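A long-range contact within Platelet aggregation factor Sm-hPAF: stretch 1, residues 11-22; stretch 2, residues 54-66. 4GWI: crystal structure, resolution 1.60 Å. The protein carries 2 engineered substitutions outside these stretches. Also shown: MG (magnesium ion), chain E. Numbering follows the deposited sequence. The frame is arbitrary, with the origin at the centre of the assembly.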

# COMPACT_ATOMS: atom_id res chain seq x y z
N ASN A 11 -4.38 11.67 6.81
CA ASN A 11 -3.78 10.73 5.83
C ASN A 11 -2.95 11.50 4.87
O ASN A 11 -3.40 12.14 3.88
CB ASN A 11 -4.94 9.95 5.15
CG ASN A 11 -4.41 9.20 3.92
OD1 ASN A 11 -3.21 8.87 3.83
ND2 ASN A 11 -5.26 8.93 2.96
N ILE A 12 -1.59 11.42 5.05
CA ILE A 12 -0.68 12.21 4.19
C ILE A 12 -0.39 11.54 2.83
O ILE A 12 0.26 12.14 1.97
CB ILE A 12 0.69 12.51 4.87
CG1 ILE A 12 1.39 11.25 5.36
CG2 ILE A 12 0.40 13.34 6.14
CD1 ILE A 12 2.91 11.46 5.67
N ALA A 13 -0.95 10.33 2.60
CA ALA A 13 -0.76 9.74 1.25
C ALA A 13 -1.82 10.22 0.23
O ALA A 13 -1.63 10.10 -0.93
CB ALA A 13 -0.89 8.20 1.37
N ARG A 14 -2.95 10.76 0.72
CA ARG A 14 -4.00 11.18 -0.21
C ARG A 14 -3.55 12.12 -1.22
O ARG A 14 -2.93 13.18 -0.93
CB ARG A 14 -5.08 11.82 0.70
CG ARG A 14 -6.04 12.61 -0.11
CD ARG A 14 -6.97 11.53 -0.51
NE ARG A 14 -8.14 12.19 -1.15
CZ ARG A 14 -8.19 12.53 -2.44
NH1 ARG A 14 -9.28 13.18 -2.88
NH2 ARG A 14 -7.18 12.22 -3.31
N GLY A 15 -3.80 11.78 -2.47
CA GLY A 15 -3.51 12.64 -3.58
C GLY A 15 -2.07 12.79 -3.97
O GLY A 15 -1.73 13.59 -4.86
N LYS A 16 -1.21 11.95 -3.35
CA LYS A 16 0.21 11.99 -3.73
C LYS A 16 0.53 11.18 -4.99
O LYS A 16 -0.33 10.44 -5.48
CB LYS A 16 1.00 11.43 -2.54
CG LYS A 16 0.95 12.22 -1.21
CD LYS A 16 1.70 13.55 -1.43
CE LYS A 16 1.76 14.32 -0.12
NZ LYS A 16 0.47 14.67 0.50
N GLN A 17 1.74 11.37 -5.55
CA GLN A 17 2.12 10.63 -6.73
C GLN A 17 2.28 9.15 -6.39
O GLN A 17 2.89 8.79 -5.36
CB GLN A 17 3.46 11.18 -7.17
CG GLN A 17 3.85 10.60 -8.54
CD GLN A 17 5.25 11.19 -8.91
OE1 GLN A 17 6.16 11.31 -8.00
NE2 GLN A 17 5.48 11.39 -10.17
N ALA A 18 1.72 8.28 -7.16
CA ALA A 18 1.77 6.81 -6.91
C ALA A 18 2.17 6.20 -8.20
O ALA A 18 1.93 6.68 -9.34
CB ALA A 18 0.41 6.24 -6.40
N SER A 19 2.75 5.03 -8.04
CA SER A 19 3.21 4.25 -9.25
C SER A 19 3.19 2.77 -8.86
O SER A 19 3.05 2.39 -7.71
CB SER A 19 4.63 4.63 -9.74
OG SER A 19 5.56 4.39 -8.72
N GLN A 20 3.29 1.91 -9.88
CA GLN A 20 3.28 0.48 -9.57
C GLN A 20 4.02 -0.25 -10.75
O GLN A 20 4.34 0.35 -11.80
CB GLN A 20 1.80 -0.02 -9.35
CG GLN A 20 0.95 0.18 -10.63
CD GLN A 20 -0.52 -0.03 -10.36
OE1 GLN A 20 -0.94 -0.20 -9.22
NE2 GLN A 20 -1.34 0.03 -11.45
N SER A 21 4.28 -1.51 -10.49
CA SER A 21 5.11 -2.30 -11.45
C SER A 21 4.52 -2.46 -12.82
O SER A 21 5.32 -2.49 -13.79
CB SER A 21 5.41 -3.68 -10.75
OG SER A 21 4.23 -4.35 -10.40
N SER A 22 3.22 -2.52 -13.00
CA SER A 22 2.60 -2.50 -14.27
C SER A 22 1.11 -2.21 -13.95
O SER A 22 0.71 -2.27 -12.77
CB SER A 22 2.67 -3.93 -14.92
OG SER A 22 2.18 -4.97 -14.04
N ASN A 54 6.59 -10.72 -8.20
CA ASN A 54 7.05 -9.62 -7.34
C ASN A 54 6.43 -8.25 -7.75
O ASN A 54 7.12 -7.26 -7.82
CB ASN A 54 8.60 -9.49 -7.39
CG ASN A 54 9.28 -10.78 -6.92
OD1 ASN A 54 8.82 -11.46 -6.00
ND2 ASN A 54 10.24 -11.21 -7.68
N ALA A 55 5.11 -8.28 -7.93
CA ALA A 55 4.39 -6.99 -8.26
C ALA A 55 4.58 -6.03 -7.05
O ALA A 55 4.70 -6.46 -5.89
CB ALA A 55 2.92 -7.33 -8.41
N TRP A 56 4.53 -4.74 -7.37
CA TRP A 56 4.67 -3.77 -6.28
C TRP A 56 3.87 -2.48 -6.62
O TRP A 56 3.54 -2.23 -7.77
CB TRP A 56 6.18 -3.44 -5.95
CG TRP A 56 6.94 -2.88 -7.15
CD1 TRP A 56 7.73 -3.62 -8.08
CD2 TRP A 56 6.87 -1.54 -7.71
NE1 TRP A 56 8.23 -2.78 -9.06
CE2 TRP A 56 7.75 -1.51 -8.90
CE3 TRP A 56 6.31 -0.32 -7.28
CZ2 TRP A 56 7.88 -0.35 -9.72
CZ3 TRP A 56 6.46 0.82 -8.07
CH2 TRP A 56 7.23 0.81 -9.28
N TRP A 57 3.64 -1.70 -5.56
CA TRP A 57 2.96 -0.38 -5.69
C TRP A 57 3.69 0.54 -4.74
O TRP A 57 4.20 0.10 -3.67
CB TRP A 57 1.51 -0.64 -5.22
CG TRP A 57 0.74 0.67 -5.12
CD1 TRP A 57 -0.12 1.23 -6.14
CD2 TRP A 57 0.69 1.57 -4.00
NE1 TRP A 57 -0.65 2.47 -5.66
CE2 TRP A 57 -0.19 2.66 -4.40
CE3 TRP A 57 1.29 1.58 -2.72
CZ2 TRP A 57 -0.41 3.76 -3.59
CZ3 TRP A 57 1.06 2.67 -1.88
CH2 TRP A 57 0.16 3.71 -2.30
N GLN A 58 3.79 1.84 -5.06
CA GLN A 58 4.53 2.78 -4.21
C GLN A 58 3.82 4.13 -4.21
O GLN A 58 3.23 4.53 -5.25
CB GLN A 58 5.92 2.96 -4.84
CG GLN A 58 6.78 3.96 -4.05
CD GLN A 58 8.14 3.96 -4.74
OE1 GLN A 58 8.35 4.73 -5.68
NE2 GLN A 58 8.95 3.03 -4.32
N VAL A 59 3.87 4.83 -3.06
CA VAL A 59 3.49 6.25 -3.08
C VAL A 59 4.73 7.07 -2.64
O VAL A 59 5.50 6.69 -1.74
CB VAL A 59 2.30 6.48 -2.13
CG1 VAL A 59 2.57 5.94 -0.70
CG2 VAL A 59 1.86 8.02 -2.16
N ASP A 60 4.87 8.22 -3.33
CA ASP A 60 5.93 9.26 -2.98
C ASP A 60 5.24 10.27 -2.12
O ASP A 60 4.35 11.05 -2.61
CB ASP A 60 6.44 9.83 -4.28
CG ASP A 60 7.51 10.85 -4.06
OD1 ASP A 60 7.77 11.17 -2.92
OD2 ASP A 60 7.97 11.35 -5.12
N LEU A 61 5.61 10.36 -0.86
CA LEU A 61 5.01 11.37 0.06
C LEU A 61 5.46 12.78 -0.29
O LEU A 61 4.88 13.74 0.32
CB LEU A 61 5.34 11.05 1.51
CG LEU A 61 4.91 9.66 2.00
CD1 LEU A 61 5.38 9.37 3.40
CD2 LEU A 61 3.36 9.49 1.93
N GLY A 62 6.49 12.90 -1.12
CA GLY A 62 6.93 14.17 -1.67
C GLY A 62 7.99 14.88 -0.84
O GLY A 62 8.62 15.82 -1.35
N LYS A 63 8.19 14.41 0.38
CA LYS A 63 9.19 14.91 1.32
C LYS A 63 9.39 13.82 2.32
O LYS A 63 8.58 12.89 2.36
CB LYS A 63 8.74 16.24 1.98
CG LYS A 63 7.43 16.21 2.72
CD LYS A 63 6.96 17.59 3.28
CE LYS A 63 7.97 18.29 4.24
NZ LYS A 63 8.78 17.47 5.23
N THR A 64 10.45 13.86 3.14
CA THR A 64 10.61 12.88 4.19
C THR A 64 9.73 13.19 5.39
O THR A 64 9.72 14.35 5.91
CB THR A 64 12.12 12.83 4.62
OG1 THR A 64 12.85 12.47 3.45
CG2 THR A 64 12.35 11.81 5.71
N GLU A 65 8.95 12.21 5.82
CA GLU A 65 8.06 12.41 6.93
C GLU A 65 8.38 11.37 8.01
O GLU A 65 8.84 10.26 7.70
CB GLU A 65 6.62 12.12 6.42
CG GLU A 65 6.18 13.08 5.34
CD GLU A 65 5.69 14.38 5.89
OE1 GLU A 65 5.14 15.17 5.06
OE2 GLU A 65 5.80 14.63 7.13
N ASN A 66 7.96 11.65 9.24
CA ASN A 66 8.12 10.67 10.29
C ASN A 66 6.88 9.79 10.38
O ASN A 66 5.82 10.25 10.85
CB ASN A 66 8.39 11.37 11.62
CG ASN A 66 8.96 10.42 12.63
OD1 ASN A 66 8.22 9.68 13.23
ND2 ASN A 66 10.31 10.27 12.69
MG MG E . 8.40 11.01 -7.23
O HOH W 1 3.83 13.08 -4.34
O HOH W 2 6.11 6.83 -6.93
O HOH W 3 10.58 10.71 -6.85
O HOH W 4 8.12 9.17 -7.36
O HOH W 5 8.92 11.13 -9.31

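The apolar centre of this contact lies around Leu61 and Val59. Leu61 CD1 is 4.0 Å from Ile12 CD1, and Leu61 CD2 is 4.2 Å from Ala13 CA. Ile12 points toward stretch 2 and also packs on Glu65, with Ile12 CD1 3.7 Å from Glu65 CG. Val59 CG2 rests 3.5 Å from Lys16 CB. All of Ile12, Ala13, Val59 and Leu61 are buried, and their apolar side chains leave no polar group unpaired in this buried space.

Ala18 and Gln20 share a sheet face with Val59 and Trp57. Ala18 CB lies 3.8 Å from Trp57 CZ2. The methyl of Ala18 is short enough to sit beside the large indole. Gln20 OE1 approaches the edge of that ring, with Gln20 OE1 3.5 Å from Trp57 CD1.

The backbones run antiparallel, and their hydrogen bonds form the framework. Ser19 and Gln58 make a reciprocal pair: Ser19 N donates to Gln58 O at 2.9 Å, and Gln58 N donates to Ser19 O at 2.8 Å. Asp60 N donates to Gln17 O, also at 2.9 Å. Between these bonds the strands come close, with Ala18 CA 3.2 Å from Gln58 O in a CA-H...O contact.

Past the end of the first strand, Ser21 continues the pairing. Ser21 N donates to Trp56 O at 2.9 Å. Its side chain, with chi1 in the p rotamer, brings Ser21 OG to accept from Trp56 N at 3.1 Å. Ser21 CB also lies over the face of the Trp56 five-membered ring, 3.5 Å from its centroid, in a CH-pi contact. A small hydroxyl side chain suits this place because it serves both the backbone and the ring. Ser19 OG lies at the edge of the same ring, 3.7 Å from Trp56 CZ3.

Water 1 accepts from Gln17 N at 3.0 Å and donates to Asp60 O at 2.7 Å. Water 2 links Ser19 OG, at 3.1 Å, to Gln58 OE1 through a weak bond at 3.3 Å. Gln17 and Asp60 extend on the same face with chi1 in t. Gln17 OE1 binds MG at 2.4 Å and Asp60 OD2 binds it at 2.2 Å. Both oxygens face the same cation, which accounts for Gln17 OE1 and Asp60 OD2 lying 3.4 Å apart. Three waters complete the observed ligands. Next to Gln17, Lys16 folds back so that Lys16 NZ donates to Ile12 O at 2.9 Å, while Lys16 CE lies 3.2 Å from Leu61 O.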